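Local coordinates for protein N-acetylgalactosaminyltransferase 7 (PDB 6IWR) that is a glycosyltransferase of the GT-A class, combining a glycosyl transferase family 2 domain with a ricin-type beta-trefoil lectin domain, at residues Q104-S109 / G114-A119; S124-V129 / T166-I171; H156-S161 / L240-E245. One frame throughout, in Å; residues are numbered along the deposited sequence.

Contact 1 of 3, residues Q104-S109 / G114-A119; sequences QAIQAS and GFNMVA
Ser109 OG is a polar atom gripped from both helices. The backbone N of Met117 donates to it at 2.8 Å, with an N-H...O angle of 145°. The same hydroxyl donates to Ile106 O of its own helix, 3.2 Å from OG, approaching at a C=O...donor angle of 127° and slightly tilted from the carbonyl plane. Both bonds depend on the first torsion: a chi1 of 83° tucks OG between the backbone N and the carbonyl carbon, close to the preceding helical turn yet facing 114-119. Met117 CB then lies alongside, 3.7 Å from Ser109 CB.

Here a side chain of one helix serves the beginning of the next. Helix 103-113 ends at Gly114, the first residue to leave helical angles, with positive phi, and Asn116, centre of an inverse gamma turn, holds the N-cap position ahead of helix 117-122. Met117 therefore stands in the first turn, where a backbone N-H has no earlier carbonyl of its own helix to meet, and the serine hydroxyl supplies the acceptor instead.

Apolar contacts fill in beside this bond. Val118 points at helix 103-113 and divides its methyls: CG2 meets Ile106 CG1 at 3.4 Å, the two side chains crossing at about a right angle, while CG1 rests over the backbone, 3.2 Å from Ala105 O and 4.2 Å from Ala105 CB. Ile106 CG2, anti to the backbone N, lies against the Asn116 side chain.

The other side of the link reaches into the protein. Phe115 points away from helix 103-113 and meets His243 edge-to-face, its side chain about 7 Å from the bound manganese ion, and Met117 packs on Ser161 and Thr162 of helix 160-173.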
loop_
_atom_site.group_PDB
_atom_site.type_symbol
_atom_site.label_atom_id
_atom_site.label_comp_id
_atom_site.label_asym_id
_atom_site.label_seq_id
_atom_site.Cartn_x
_atom_site.Cartn_y
_atom_site.Cartn_z
ATOM N N GLN A 104 4.597 -2.935 -20.979
ATOM C CA GLN A 104 3.329 -2.231 -21.102
ATOM C C GLN A 104 2.172 -3.224 -21.190
ATOM O O GLN A 104 1.151 -3.068 -20.511
ATOM C CB GLN A 104 3.370 -1.287 -22.310
ATOM C CG GLN A 104 3.236 0.228 -21.993
ATOM C CD GLN A 104 4.075 0.708 -20.777
ATOM O OE1 GLN A 104 5.307 0.839 -20.854
ATOM N NE2 GLN A 104 3.397 0.981 -19.658
ATOM N N ALA A 105 2.345 -4.297 -21.964
ATOM C CA ALA A 105 1.290 -5.295 -22.125
ATOM C C ALA A 105 1.078 -6.120 -20.860
ATOM O O ALA A 105 -0.032 -6.614 -20.617
ATOM C CB ALA A 105 1.617 -6.222 -23.299
ATOM N N ILE A 106 2.134 -6.323 -20.072
ATOM C CA ILE A 106 1.987 -7.076 -18.833
ATOM C C ILE A 106 1.171 -6.277 -17.829
ATOM O O ILE A 106 0.194 -6.774 -17.249
ATOM C CB ILE A 106 3.356 -7.443 -18.244
ATOM C CG1 ILE A 106 4.058 -8.482 -19.100
ATOM C CG2 ILE A 106 3.180 -7.923 -16.812
ATOM C CD1 ILE A 106 5.367 -8.899 -18.526
ATOM N N GLN A 107 1.578 -5.037 -17.577
ATOM C CA GLN A 107 0.826 -4.238 -16.622
ATOM C C GLN A 107 -0.641 -4.147 -17.026
ATOM O O GLN A 107 -1.544 -4.285 -16.187
ATOM C CB GLN A 107 1.465 -2.866 -16.488
ATOM C CG GLN A 107 2.659 -2.894 -15.545
ATOM C CD GLN A 107 3.708 -1.890 -15.950
ATOM O OE1 GLN A 107 3.409 -0.930 -16.663
ATOM N NE2 GLN A 107 4.954 -2.114 -15.520
ATOM N N ALA A 108 -0.903 -3.962 -18.316
ATOM C CA ALA A 108 -2.283 -3.901 -18.767
ATOM C C ALA A 108 -3.049 -5.147 -18.338
ATOM O O ALA A 108 -4.173 -5.052 -17.830
ATOM C CB ALA A 108 -2.328 -3.709 -20.285
ATOM N N SER A 109 -2.446 -6.336 -18.506
ATOM C CA SER A 109 -3.186 -7.557 -18.191
ATOM C C SER A 109 -3.321 -7.753 -16.687
ATOM O O SER A 109 -4.330 -8.305 -16.232
ATOM C CB SER A 109 -2.546 -8.779 -18.864
ATOM O OG SER A 109 -1.448 -9.323 -18.147
ATOM N N GLY A 114 -5.275 -9.396 -12.593
ATOM C CA GLY A 114 -4.516 -9.679 -11.398
ATOM C C GLY A 114 -3.404 -10.681 -11.590
ATOM O O GLY A 114 -2.610 -10.887 -10.667
ATOM N N PHE A 115 -3.324 -11.313 -12.753
ATOM C CA PHE A 115 -2.198 -12.151 -13.122
ATOM C C PHE A 115 -1.538 -11.590 -14.372
ATOM O O PHE A 115 -2.145 -10.854 -15.153
ATOM C CB PHE A 115 -2.630 -13.593 -13.378
ATOM C CG PHE A 115 -3.454 -14.168 -12.283
ATOM C CD1 PHE A 115 -3.005 -14.126 -10.971
ATOM C CD2 PHE A 115 -4.687 -14.749 -12.554
ATOM C CE1 PHE A 115 -3.751 -14.669 -9.937
ATOM C CE2 PHE A 115 -5.457 -15.284 -11.514
ATOM C CZ PHE A 115 -4.977 -15.246 -10.205
ATOM N N ASN A 116 -0.264 -11.915 -14.524
ATOM C CA ASN A 116 0.488 -11.617 -15.735
ATOM C C ASN A 116 -0.056 -12.518 -16.829
ATOM O O ASN A 116 0.429 -13.630 -17.027
ATOM C CB ASN A 116 1.964 -11.873 -15.490
ATOM C CG ASN A 116 2.826 -11.435 -16.625
ATOM O OD1 ASN A 116 4.014 -11.147 -16.425
ATOM N ND2 ASN A 116 2.251 -11.359 -17.828
ATOM N N MET A 117 -1.067 -12.049 -17.564
ATOM C CA MET A 117 -1.655 -12.928 -18.566
ATOM C C MET A 117 -0.814 -13.016 -19.832
ATOM O O MET A 117 -0.932 -14.002 -20.573
ATOM C CB MET A 117 -3.063 -12.491 -18.921
ATOM C CG MET A 117 -4.071 -12.806 -17.841
ATOM S SD MET A 117 -4.352 -14.566 -17.520
ATOM C CE MET A 117 -4.638 -15.145 -19.190
ATOM N N VAL A 118 0.025 -12.012 -20.120
ATOM C CA VAL A 118 0.880 -12.158 -21.291
ATOM C C VAL A 118 1.841 -13.316 -21.077
ATOM O O VAL A 118 2.039 -14.149 -21.970
ATOM C CB VAL A 118 1.606 -10.840 -21.635
ATOM C CG1 VAL A 118 0.939 -9.647 -20.968
ATOM C CG2 VAL A 118 3.096 -10.905 -21.316
ATOM N N ALA A 119 2.390 -13.437 -19.865
ATOM C CA ALA A 119 3.212 -14.594 -19.531
ATOM C C ALA A 119 2.397 -15.883 -19.603
ATOM O O ALA A 119 2.767 -16.816 -20.333
ATOM C CB ALA A 119 3.842 -14.418 -18.155
#

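Contact 2 of 3, residues S124-V129 / T166-I171; sequences SLDRSV and TVHSVI
His168 is met by two successive residues of the 124-129 loop, one at its edge and one over a face. At the edge, near the ring plane, His168 ND1 donates to Asp126 OD1; the bond is modelled at 2.5 Å, a length too short to be taken literally, with an N-H...O angle of 150°. Carboxylate and ring planes stand 53° apart. Over the face, Leu125 CB makes a CH-pi contact 3.8 Å from the centroid of the His168 ring, almost on the ring normal, and Leu125 CD1 reaches on to NE2 at 3.7 Å. His168 CG is anti to its carbonyl carbon (chi1 -86°), which turns the ring out toward the loop.

A type I beta turn from Ser124 to Arg127 presents both side chains. Within it, Ser124 OG accepts from Asp126 N at 2.8 Å, an ST turn that probably helps fix the backbone at Asp126. Leu125 O approaches His168 CB, at 3.2 Å, bringing the turn down onto helix 160-173, the beta-alpha-beta crossover between parallel strands 149-155 and 179-186 of the GT-A domain.

Farther out, His168 NE2 is hydrogen-bonded to Tyr201 OH, so both ring nitrogens have partners, and Trp205 meets the imidazole edge-to-face.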
loop_
_atom_site.group_PDB
_atom_site.type_symbol
_atom_site.label_atom_id
_atom_site.label_comp_id
_atom_site.label_asym_id
_atom_site.label_seq_id
_atom_site.Cartn_x
_atom_site.Cartn_y
_atom_site.Cartn_z
ATOM N N SER A 124 2.312 -23.313 -22.288
ATOM C CA SER A 124 1.353 -24.295 -22.787
ATOM C C SER A 124 0.247 -24.568 -21.767
ATOM O O SER A 124 0.473 -24.546 -20.555
ATOM C CB SER A 124 2.062 -25.615 -23.136
ATOM O OG SER A 124 1.122 -26.643 -23.414
ATOM N N LEU A 125 -0.961 -24.841 -22.265
ATOM C CA LEU A 125 -1.995 -25.360 -21.379
ATOM C C LEU A 125 -1.664 -26.756 -20.857
ATOM O O LEU A 125 -2.200 -27.151 -19.812
ATOM C CB LEU A 125 -3.339 -25.392 -22.088
ATOM C CG LEU A 125 -3.800 -24.038 -22.614
ATOM C CD1 LEU A 125 -5.068 -24.217 -23.452
ATOM C CD2 LEU A 125 -4.002 -23.077 -21.467
ATOM N N ASP A 126 -0.782 -27.495 -21.546
ATOM C CA ASP A 126 -0.411 -28.862 -21.190
ATOM C C ASP A 126 1.008 -28.952 -20.632
ATOM O O ASP A 126 1.650 -30.000 -20.689
ATOM C CB ASP A 126 -0.556 -29.774 -22.407
ATOM C CG ASP A 126 -1.969 -29.792 -22.947
ATOM O OD1 ASP A 126 -2.921 -30.036 -22.164
ATOM O OD2 ASP A 126 -2.134 -29.536 -24.162
ATOM N N ARG A 127 1.507 -27.863 -20.082
ATOM C CA ARG A 127 2.887 -27.836 -19.645
ATOM C C ARG A 127 3.124 -28.857 -18.549
ATOM O O ARG A 127 2.216 -29.212 -17.797
ATOM C CB ARG A 127 3.263 -26.446 -19.139
ATOM C CG ARG A 127 2.647 -26.089 -17.787
ATOM C CD ARG A 127 3.478 -25.028 -17.211
ATOM N NE ARG A 127 3.008 -24.533 -15.936
ATOM C CZ ARG A 127 3.564 -23.491 -15.318
ATOM N NH1 ARG A 127 3.098 -23.081 -14.148
ATOM N NH2 ARG A 127 4.581 -22.857 -15.887
ATOM N N SER A 128 4.365 -29.324 -18.470
ATOM C CA SER A 128 4.810 -30.141 -17.356
ATOM C C SER A 128 5.071 -29.221 -16.174
ATOM O O SER A 128 5.067 -28.000 -16.343
ATOM C CB SER A 128 6.061 -30.914 -17.741
ATOM O OG SER A 128 7.054 -30.018 -18.216
ATOM N N VAL A 129 5.318 -29.777 -14.989
ATOM C CA VAL A 129 5.442 -28.964 -13.786
ATOM C C VAL A 129 6.485 -29.592 -12.869
ATOM O O VAL A 129 6.803 -30.773 -12.983
ATOM C CB VAL A 129 4.052 -28.813 -13.116
ATOM C CG1 VAL A 129 4.139 -29.066 -11.648
ATOM C CG2 VAL A 129 3.486 -27.436 -13.411
ATOM N N THR A 166 -6.040 -25.026 -15.855
ATOM C CA THR A 166 -6.564 -25.797 -14.734
ATOM C C THR A 166 -7.174 -27.098 -15.237
ATOM O O THR A 166 -6.806 -28.198 -14.803
ATOM C CB THR A 166 -7.638 -25.008 -13.991
ATOM O OG1 THR A 166 -7.205 -23.665 -13.755
ATOM C CG2 THR A 166 -7.978 -25.692 -12.668
ATOM N N VAL A 167 -8.116 -26.958 -16.177
ATOM C CA VAL A 167 -8.816 -28.093 -16.757
ATOM C C VAL A 167 -7.841 -29.029 -17.457
ATOM O O VAL A 167 -7.857 -30.248 -17.235
ATOM C CB VAL A 167 -9.922 -27.593 -17.711
ATOM C CG1 VAL A 167 -10.501 -28.756 -18.523
ATOM C CG2 VAL A 167 -11.039 -26.896 -16.916
ATOM N N HIS A 168 -7.008 -28.487 -18.349
ATOM C CA HIS A 168 -6.019 -29.335 -19.010
ATOM C C HIS A 168 -5.218 -30.110 -17.973
ATOM O O HIS A 168 -5.048 -31.331 -18.077
ATOM C CB HIS A 168 -5.080 -28.499 -19.898
ATOM C CG HIS A 168 -5.607 -28.250 -21.280
ATOM N ND1 HIS A 168 -5.138 -28.915 -22.394
ATOM C CD2 HIS A 168 -6.561 -27.399 -21.728
ATOM C CE1 HIS A 168 -5.783 -28.488 -23.465
ATOM N NE2 HIS A 168 -6.648 -27.563 -23.092
ATOM N N SER A 169 -4.752 -29.416 -16.940
ATOM C CA SER A 169 -3.959 -30.068 -15.910
ATOM C C SER A 169 -4.736 -31.215 -15.265
ATOM O O SER A 169 -4.198 -32.312 -15.092
ATOM C CB SER A 169 -3.506 -29.011 -14.903
ATOM O OG SER A 169 -3.908 -29.286 -13.582
ATOM N N VAL A 170 -6.017 -30.997 -14.944
ATOM C CA VAL A 170 -6.837 -32.048 -14.330
ATOM C C VAL A 170 -6.998 -33.230 -15.278
ATOM O O VAL A 170 -6.848 -34.401 -14.883
ATOM C CB VAL A 170 -8.208 -31.489 -13.911
ATOM C CG1 VAL A 170 -9.146 -32.641 -13.538
ATOM C CG2 VAL A 170 -8.059 -30.496 -12.770
ATOM N N ILE A 171 -7.316 -32.941 -16.545
ATOM C CA ILE A 171 -7.369 -33.982 -17.562
ATOM C C ILE A 171 -6.018 -34.694 -17.667
ATOM O O ILE A 171 -5.950 -35.926 -17.748
ATOM C CB ILE A 171 -7.815 -33.361 -18.899
ATOM C CG1 ILE A 171 -9.192 -32.708 -18.739
ATOM C CG2 ILE A 171 -7.821 -34.396 -20.007
ATOM C CD1 ILE A 171 -10.302 -33.444 -19.456
#

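Contact 3 of 3, residues H156-S161 / L240-E245; sequences HNEGWS and LDAHCE
The His243 imidazole receives the Glu158 carboxylate at its edge, with Glu158 CD lying in the ring plane. The two flat groups are not coplanar, their planes being 41° apart, and the side chains cross at about a right angle. His243 ND1 stands 3.2 Å from both Glu158 OE1 and Glu158 OE2, making a weak, forked hydrogen bond to the pair. OE2 also comes within 3.4 Å of His243 CB. Beside the same residue, Ile381 of strand 376-382 makes a side-chain contact.

Glu158 arrives by a bent path. Its CG is anti to the backbone N (chi1 -170°), which sends the chain across to the 240-245 segment, and a turn at chi2 of 73° swings the carboxylate beside the ring. On the way CG passes 3.7 Å from Ala242 O, while OE1 lies 3.9 Å from Ala242 CB. The stronger polar partner of the carboxylate is on its own side: Thr162 OG1, in the first turn of helix 160-173, is hydrogen-bonded to OE2. Gly159 holds the N-cap position of that helix.

Asp241, Ala242 and His243 form the Asp-X-His sequence characteristic of this transferase family's metal site. The His243 side chain is about 3 Å, nearest atoms, from the manganese ion. Asp241 OD2 lies close to both His380 NE2 and His243 NE2, as would be expected if these groups converge on the metal.

Glu158 is consistent with a second-shell role: Thr162 probably steadies the carboxylate, whose weak bonds to ND1 in turn probably restrain rotation of the imidazole, with the NE2 edge of the ring probably turned to manganese.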
loop_
_atom_site.group_PDB
_atom_site.type_symbol
_atom_site.label_atom_id
_atom_site.label_comp_id
_atom_site.label_asym_id
_atom_site.label_seq_id
_atom_site.Cartn_x
_atom_site.Cartn_y
_atom_site.Cartn_z
ATOM N N HIS A 156 -15.268 -16.695 -12.309
ATOM C CA HIS A 156 -15.870 -15.406 -12.649
ATOM C C HIS A 156 -14.810 -14.606 -13.394
ATOM O O HIS A 156 -13.795 -14.230 -12.805
ATOM C CB HIS A 156 -16.358 -14.668 -11.395
ATOM C CG HIS A 156 -16.817 -13.261 -11.651
ATOM N ND1 HIS A 156 -18.094 -12.957 -12.080
ATOM C CD2 HIS A 156 -16.165 -12.079 -11.544
ATOM C CE1 HIS A 156 -18.203 -11.650 -12.239
ATOM N NE2 HIS A 156 -17.048 -11.095 -11.916
ATOM N N ASN A 157 -15.032 -14.368 -14.683
ATOM C CA ASN A 157 -14.192 -13.477 -15.481
ATOM C C ASN A 157 -12.741 -13.932 -15.549
ATOM O O ASN A 157 -11.853 -13.132 -15.856
ATOM C CB ASN A 157 -14.273 -12.042 -14.964
ATOM C CG ASN A 157 -15.516 -11.329 -15.455
ATOM O OD1 ASN A 157 -16.276 -11.864 -16.282
ATOM N ND2 ASN A 157 -15.730 -10.112 -14.967
ATOM N N GLU A 158 -12.495 -15.219 -15.315
ATOM C CA GLU A 158 -11.141 -15.751 -15.346
ATOM C C GLU A 158 -10.507 -15.584 -16.724
ATOM O O GLU A 158 -11.184 -15.602 -17.758
ATOM C CB GLU A 158 -11.161 -17.226 -14.953
ATOM C CG GLU A 158 -9.797 -17.834 -14.725
ATOM C CD GLU A 158 -9.148 -17.364 -13.420
ATOM O OE1 GLU A 158 -9.876 -16.900 -12.504
ATOM O OE2 GLU A 158 -7.901 -17.462 -13.319
ATOM N N GLY A 159 -9.189 -15.401 -16.726
ATOM C CA GLY A 159 -8.464 -15.383 -17.984
ATOM C C GLY A 159 -8.524 -16.738 -18.671
ATOM O O GLY A 159 -8.469 -17.790 -18.029
ATOM N N TRP A 160 -8.624 -16.710 -19.998
ATOM C CA TRP A 160 -8.833 -17.944 -20.746
ATOM C C TRP A 160 -7.745 -18.982 -20.462
ATOM O O TRP A 160 -8.030 -20.157 -20.212
ATOM C CB TRP A 160 -8.889 -17.621 -22.234
ATOM C CG TRP A 160 -8.878 -18.816 -23.099
ATOM C CD1 TRP A 160 -7.786 -19.479 -23.566
ATOM C CD2 TRP A 160 -10.028 -19.508 -23.608
ATOM N NE1 TRP A 160 -8.190 -20.547 -24.337
ATOM C CE2 TRP A 160 -9.563 -20.584 -24.371
ATOM C CE3 TRP A 160 -11.407 -19.318 -23.484
ATOM C CZ2 TRP A 160 -10.428 -21.476 -25.006
ATOM C CZ3 TRP A 160 -12.261 -20.198 -24.126
ATOM C CH2 TRP A 160 -11.769 -21.256 -24.876
ATOM N N SER A 161 -6.489 -18.576 -20.515
ATOM C CA SER A 161 -5.434 -19.567 -20.442
ATOM C C SER A 161 -5.229 -20.075 -19.025
ATOM O O SER A 161 -4.881 -21.246 -18.846
ATOM C CB SER A 161 -4.135 -18.996 -21.020
ATOM O OG SER A 161 -3.549 -18.026 -20.173
ATOM N N LEU A 240 -11.987 -26.887 -6.915
ATOM C CA LEU A 240 -10.735 -26.330 -7.420
ATOM C C LEU A 240 -10.952 -24.886 -7.850
ATOM O O LEU A 240 -11.913 -24.604 -8.569
ATOM C CB LEU A 240 -10.234 -27.141 -8.627
ATOM C CG LEU A 240 -9.017 -28.064 -8.497
ATOM C CD1 LEU A 240 -8.828 -28.491 -7.087
ATOM C CD2 LEU A 240 -9.178 -29.268 -9.393
ATOM N N ASP A 241 -10.054 -23.981 -7.429
ATOM C CA ASP A 241 -10.026 -22.597 -7.929
ATOM C C ASP A 241 -9.903 -22.625 -9.459
ATOM O O ASP A 241 -9.448 -23.604 -10.049
ATOM C CB ASP A 241 -8.844 -21.784 -7.314
ATOM C CG ASP A 241 -9.279 -20.738 -6.226
ATOM O OD1 ASP A 241 -10.224 -21.093 -5.482
ATOM O OD2 ASP A 241 -8.672 -19.590 -6.100
ATOM N N ALA A 242 -10.302 -21.538 -10.115
ATOM C CA ALA A 242 -10.149 -21.527 -11.567
ATOM C C ALA A 242 -8.726 -21.177 -12.017
ATOM O O ALA A 242 -8.491 -20.981 -13.214
ATOM C CB ALA A 242 -11.161 -20.575 -12.201
ATOM N N HIS A 243 -7.765 -21.117 -11.099
ATOM C CA HIS A 243 -6.375 -20.811 -11.415
ATOM C C HIS A 243 -5.476 -21.779 -10.636
ATOM O O HIS A 243 -4.680 -21.394 -9.779
ATOM C CB HIS A 243 -6.058 -19.341 -11.106
ATOM C CG HIS A 243 -6.850 -18.779 -9.959
ATOM N ND1 HIS A 243 -7.919 -17.931 -10.137
ATOM C CD2 HIS A 243 -6.750 -18.984 -8.620
ATOM C CE1 HIS A 243 -8.435 -17.627 -8.956
ATOM N NE2 HIS A 243 -7.743 -18.252 -8.017
ATOM N N CYS A 244 -5.605 -23.072 -10.954
ATOM C CA CYS A 244 -4.867 -24.134 -10.281
ATOM C C CYS A 244 -4.153 -25.032 -11.287
ATOM O O CYS A 244 -4.561 -25.156 -12.449
ATOM C CB CYS A 244 -5.803 -24.990 -9.415
ATOM S SG CYS A 244 -6.552 -24.049 -8.110
ATOM N N GLU A 245 -3.080 -25.675 -10.810
ATOM C CA GLU A 245 -2.365 -26.709 -11.565
ATOM C C GLU A 245 -2.099 -27.873 -10.621
ATOM O O GLU A 245 -1.304 -27.772 -9.679
ATOM C CB GLU A 245 -1.063 -26.189 -12.181
ATOM C CG GLU A 245 -1.287 -25.264 -13.352
ATOM C CD GLU A 245 0.014 -24.714 -13.934
ATOM O OE1 GLU A 245 0.816 -25.508 -14.467
ATOM O OE2 GLU A 245 0.242 -23.486 -13.847
#

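Contact 3 is wholly buried and lies nearest the middle of the chain; contacts 1 and 2 are partly buried and both farther out. Contacts 2 and 3 share helix 160-173 and are joined directly by a salt bridge, Arg127 NE to Glu245 OE1 at 2.8 Å. Contact 1 uses other helices but touches contact 3 through Phe115 and Met117; it does not touch contact 2. The chemistry changes accordingly: a backbone N-H and aliphatic groups between consecutive helices in contact 1, a histidine-carboxylate pair pinning a loop to a helix in contact 2, and a histidine-carboxylate pair with weak, forked bonding, beside manganese, in contact 3.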